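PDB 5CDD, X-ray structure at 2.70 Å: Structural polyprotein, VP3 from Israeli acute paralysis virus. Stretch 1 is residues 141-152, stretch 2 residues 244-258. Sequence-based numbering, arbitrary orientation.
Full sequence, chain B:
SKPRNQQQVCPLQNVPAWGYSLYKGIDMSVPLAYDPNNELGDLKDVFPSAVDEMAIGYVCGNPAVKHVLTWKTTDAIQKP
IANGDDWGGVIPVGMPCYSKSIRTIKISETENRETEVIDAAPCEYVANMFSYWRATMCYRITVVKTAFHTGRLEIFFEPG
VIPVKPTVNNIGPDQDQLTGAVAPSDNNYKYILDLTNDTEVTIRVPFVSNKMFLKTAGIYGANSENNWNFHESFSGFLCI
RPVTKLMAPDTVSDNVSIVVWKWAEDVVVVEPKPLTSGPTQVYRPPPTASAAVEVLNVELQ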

# COMPACT_ATOMS: atom_id res chain seq x y z
N ILE B 141 46.39 41.44 0.03
CA ILE B 141 47.63 42.12 0.37
C ILE B 141 47.41 43.63 0.47
O ILE B 141 47.11 44.30 -0.52
CB ILE B 141 48.71 41.82 -0.68
CG1 ILE B 141 48.86 40.30 -0.80
CG2 ILE B 141 50.02 42.48 -0.28
CD1 ILE B 141 49.79 39.87 -1.91
N THR B 142 47.55 44.14 1.69
CA THR B 142 47.36 45.56 1.96
C THR B 142 48.69 46.23 2.27
O THR B 142 49.54 45.67 2.96
CB THR B 142 46.42 45.78 3.16
OG1 THR B 142 45.22 45.01 2.99
CG2 THR B 142 46.08 47.25 3.29
N VAL B 143 48.87 47.45 1.77
CA VAL B 143 50.09 48.20 2.02
C VAL B 143 49.73 49.42 2.85
O VAL B 143 49.22 50.41 2.33
CB VAL B 143 50.75 48.67 0.70
CG1 VAL B 143 52.04 49.41 1.00
CG2 VAL B 143 51.03 47.47 -0.20
N VAL B 144 49.99 49.33 4.15
CA VAL B 144 49.69 50.44 5.05
C VAL B 144 50.72 51.54 4.83
O VAL B 144 51.86 51.45 5.31
CB VAL B 144 49.73 49.97 6.52
CG1 VAL B 144 49.31 51.10 7.43
CG2 VAL B 144 48.81 48.77 6.71
N LYS B 145 50.32 52.58 4.12
CA LYS B 145 51.21 53.69 3.79
C LYS B 145 50.52 55.05 3.87
O LYS B 145 49.46 55.19 4.47
CB LYS B 145 51.72 53.49 2.37
CG LYS B 145 50.61 53.60 1.34
CD LYS B 145 51.08 53.32 -0.07
CE LYS B 145 50.03 53.75 -1.08
NZ LYS B 145 48.70 53.14 -0.79
N THR B 146 51.15 56.05 3.26
CA THR B 146 50.62 57.41 3.20
C THR B 146 50.51 57.74 1.72
O THR B 146 50.97 56.97 0.87
CB THR B 146 51.57 58.44 3.86
OG1 THR B 146 52.76 58.57 3.08
CG2 THR B 146 51.94 58.00 5.27
N ALA B 147 49.92 58.88 1.40
CA ALA B 147 49.77 59.27 0.00
C ALA B 147 51.10 59.69 -0.61
O ALA B 147 51.18 59.95 -1.81
CB ALA B 147 48.76 60.41 -0.11
N PHE B 148 52.14 59.73 0.21
CA PHE B 148 53.46 60.14 -0.26
C PHE B 148 54.38 58.99 -0.63
O PHE B 148 55.42 59.20 -1.25
CB PHE B 148 54.12 61.03 0.80
CG PHE B 148 53.33 62.26 1.12
CD1 PHE B 148 53.08 63.22 0.14
CD2 PHE B 148 52.80 62.45 2.39
CE1 PHE B 148 52.30 64.34 0.42
CE2 PHE B 148 52.02 63.57 2.68
CZ PHE B 148 51.77 64.52 1.69
N HIS B 149 54.00 57.77 -0.26
CA HIS B 149 54.82 56.61 -0.59
C HIS B 149 54.51 56.14 -2.00
O HIS B 149 53.36 56.12 -2.44
CB HIS B 149 54.57 55.46 0.39
CG HIS B 149 55.03 55.74 1.79
ND1 HIS B 149 54.29 56.47 2.69
CD2 HIS B 149 56.16 55.37 2.44
CE1 HIS B 149 54.94 56.54 3.83
NE2 HIS B 149 56.08 55.89 3.71
N THR B 150 55.57 55.77 -2.73
CA THR B 150 55.42 55.28 -4.09
C THR B 150 56.29 54.05 -4.27
O THR B 150 57.20 53.79 -3.47
CB THR B 150 55.82 56.35 -5.13
OG1 THR B 150 57.17 56.75 -4.91
CG2 THR B 150 54.90 57.56 -5.02
N GLY B 151 56.02 53.29 -5.33
CA GLY B 151 56.78 52.08 -5.59
C GLY B 151 55.84 51.03 -6.13
O GLY B 151 54.64 51.25 -6.19
N ARG B 152 56.39 49.88 -6.53
CA ARG B 152 55.56 48.81 -7.08
C ARG B 152 55.95 47.45 -6.54
O ARG B 152 57.10 47.04 -6.63
CB ARG B 152 55.67 48.81 -8.60
CG ARG B 152 54.93 49.96 -9.26
CD ARG B 152 55.78 50.63 -10.32
NE ARG B 152 56.20 49.70 -11.36
CZ ARG B 152 55.37 49.06 -12.17
NH1 ARG B 152 54.06 49.24 -12.07
NH2 ARG B 152 55.85 48.21 -13.08
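Stretch 2 (244-258) TKLMAPDTVSDNVSI

Stretch 2 lies antiparallel to stretch 1 twice over, as two strand pairs joined by loops that close on each other. Strand 245-247 runs along strand 150-152 with 164° between their N-to-C directions and 4.7 Å between axes; strand 255-258 returns along 141-144 at 156° and 4.6 Å.

In the first pair, Thr150 and Met247 exchange both backbone hydrogen bonds, Met247 N to Thr150 O at 2.9 Å and Thr150 N to Met247 O at 3.1 Å. Thr244 and Arg152 do the same at longer range, Arg152 N to Thr244 O and Thr244 N to Arg152 O each spanning 3.3 Å. Between these rungs the register slips by one, a beta bulge, and Gly151 occupies the slip. With phi/psi of 143/175 its ideal CB would jam against the preceding carbonyl and lie 3.2 Å from Lys245 O, so the hollow is kept by having no side chain. Leu246 points away at CB, yet its end curls back, bringing CD1 3.2 Å from Thr150 O.

The loops supply the deepest interlock. A type I turn, Thr146 to His149, faces another, Pro249 to Val252. His149, the residue most covered by stretch 2, pushes its ring into a pocket walled by Ala248, Val252 and Val256; its CD2 lies 3.3 Å from Val256 CG1. At the ring edge, His149 NE2 donates to Ser253 O at 2.6 Å, while ND1 is held by Thr146 N at 3.2 Å, so both ends of the imidazole are fixed. Beside it Phe148 packs CD2 against Val252 CG1 at 3.4 Å and CB against Pro249 CD at 3.8 Å.

In the second pair, Val144 N bonds Ser257 O at 2.7 Å; the return from Ser257 N to Val144 O is weak, 3.3 Å. Farther along, Ile141 CG2 meets Ile258 CG2 at 3.5 Å.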

# COMPACT_ATOMS: atom_id res chain seq x y z
N THR B 244 59.73 48.08 -8.28
CA THR B 244 60.24 49.45 -8.20
C THR B 244 60.50 49.74 -6.73
O THR B 244 59.60 49.63 -5.90
CB THR B 244 59.21 50.46 -8.74
OG1 THR B 244 59.02 50.24 -10.15
CG2 THR B 244 59.67 51.89 -8.50
N LYS B 245 61.74 50.10 -6.42
CA LYS B 245 62.13 50.39 -5.04
C LYS B 245 61.15 51.35 -4.37
O LYS B 245 60.52 52.17 -5.03
CB LYS B 245 63.55 50.97 -5.03
CG LYS B 245 64.33 50.66 -3.77
CD LYS B 245 65.81 50.89 -3.98
CE LYS B 245 66.62 50.38 -2.80
NZ LYS B 245 68.09 50.53 -3.03
N LEU B 246 61.03 51.24 -3.05
CA LEU B 246 60.12 52.10 -2.29
C LEU B 246 60.65 53.53 -2.19
O LEU B 246 61.78 53.75 -1.75
CB LEU B 246 59.90 51.54 -0.89
CG LEU B 246 58.94 52.34 0.00
CD1 LEU B 246 57.55 52.36 -0.62
CD2 LEU B 246 58.89 51.73 1.39
N MET B 247 59.83 54.49 -2.59
CA MET B 247 60.21 55.90 -2.55
C MET B 247 59.41 56.58 -1.44
O MET B 247 58.24 56.25 -1.24
CB MET B 247 59.90 56.56 -3.89
CG MET B 247 60.66 55.95 -5.05
SD MET B 247 62.35 56.57 -5.17
CE MET B 247 63.22 55.57 -3.97
N ALA B 248 60.02 57.52 -0.74
CA ALA B 248 59.32 58.20 0.34
C ALA B 248 59.98 59.49 0.79
O ALA B 248 61.13 59.48 1.21
CB ALA B 248 59.20 57.26 1.53
N PRO B 249 59.25 60.62 0.72
CA PRO B 249 59.84 61.89 1.15
C PRO B 249 60.21 61.70 2.62
O PRO B 249 59.74 60.75 3.25
CB PRO B 249 58.68 62.88 0.98
CG PRO B 249 57.88 62.28 -0.13
CD PRO B 249 57.88 60.82 0.23
N ASP B 250 61.04 62.57 3.17
CA ASP B 250 61.41 62.41 4.57
C ASP B 250 60.37 63.02 5.50
O ASP B 250 60.55 63.04 6.72
CB ASP B 250 62.80 63.01 4.84
CG ASP B 250 62.83 64.51 4.67
OD1 ASP B 250 61.95 65.05 3.98
OD2 ASP B 250 63.76 65.14 5.22
N THR B 251 59.27 63.51 4.92
CA THR B 251 58.18 64.08 5.70
C THR B 251 57.38 62.92 6.28
O THR B 251 56.65 63.08 7.27
CB THR B 251 57.26 64.95 4.84
OG1 THR B 251 56.87 64.22 3.66
CG2 THR B 251 57.97 66.22 4.44
N VAL B 252 57.52 61.76 5.66
CA VAL B 252 56.83 60.55 6.08
C VAL B 252 57.85 59.50 6.51
O VAL B 252 59.04 59.78 6.64
CB VAL B 252 55.99 59.96 4.93
CG1 VAL B 252 54.90 60.94 4.53
CG2 VAL B 252 56.88 59.63 3.74
N SER B 253 57.37 58.28 6.71
CA SER B 253 58.23 57.18 7.14
C SER B 253 58.91 56.50 5.95
O SER B 253 58.38 56.48 4.85
CB SER B 253 57.42 56.15 7.92
OG SER B 253 58.24 55.06 8.30
N ASP B 254 60.10 55.95 6.20
CA ASP B 254 60.85 55.25 5.16
C ASP B 254 60.38 53.79 5.15
O ASP B 254 61.03 52.92 4.57
CB ASP B 254 62.35 55.31 5.46
CG ASP B 254 62.71 54.66 6.78
OD1 ASP B 254 62.18 55.11 7.82
OD2 ASP B 254 63.52 53.71 6.78
N ASN B 255 59.24 53.55 5.80
CA ASN B 255 58.65 52.22 5.88
C ASN B 255 57.20 52.20 5.45
O ASN B 255 56.55 53.24 5.31
CB ASN B 255 58.71 51.69 7.31
CG ASN B 255 60.08 51.16 7.68
OD1 ASN B 255 60.27 50.66 8.78
ND2 ASN B 255 61.03 51.27 6.76
N VAL B 256 56.70 50.99 5.25
CA VAL B 256 55.33 50.72 4.86
C VAL B 256 55.12 49.28 5.29
O VAL B 256 56.00 48.44 5.09
CB VAL B 256 55.12 50.80 3.33
CG1 VAL B 256 55.27 52.23 2.86
CG2 VAL B 256 56.11 49.91 2.61
N SER B 257 53.98 48.99 5.90
CA SER B 257 53.70 47.63 6.33
C SER B 257 52.85 46.94 5.29
O SER B 257 51.98 47.55 4.67
CB SER B 257 52.98 47.63 7.68
OG SER B 257 53.80 48.20 8.68
N ILE B 258 53.13 45.66 5.08
CA ILE B 258 52.37 44.86 4.13
C ILE B 258 51.61 43.80 4.90
O ILE B 258 52.20 42.86 5.43
CB ILE B 258 53.29 44.18 3.10
CG1 ILE B 258 54.14 45.24 2.39
CG2 ILE B 258 52.46 43.41 2.09
CD1 ILE B 258 55.13 44.67 1.42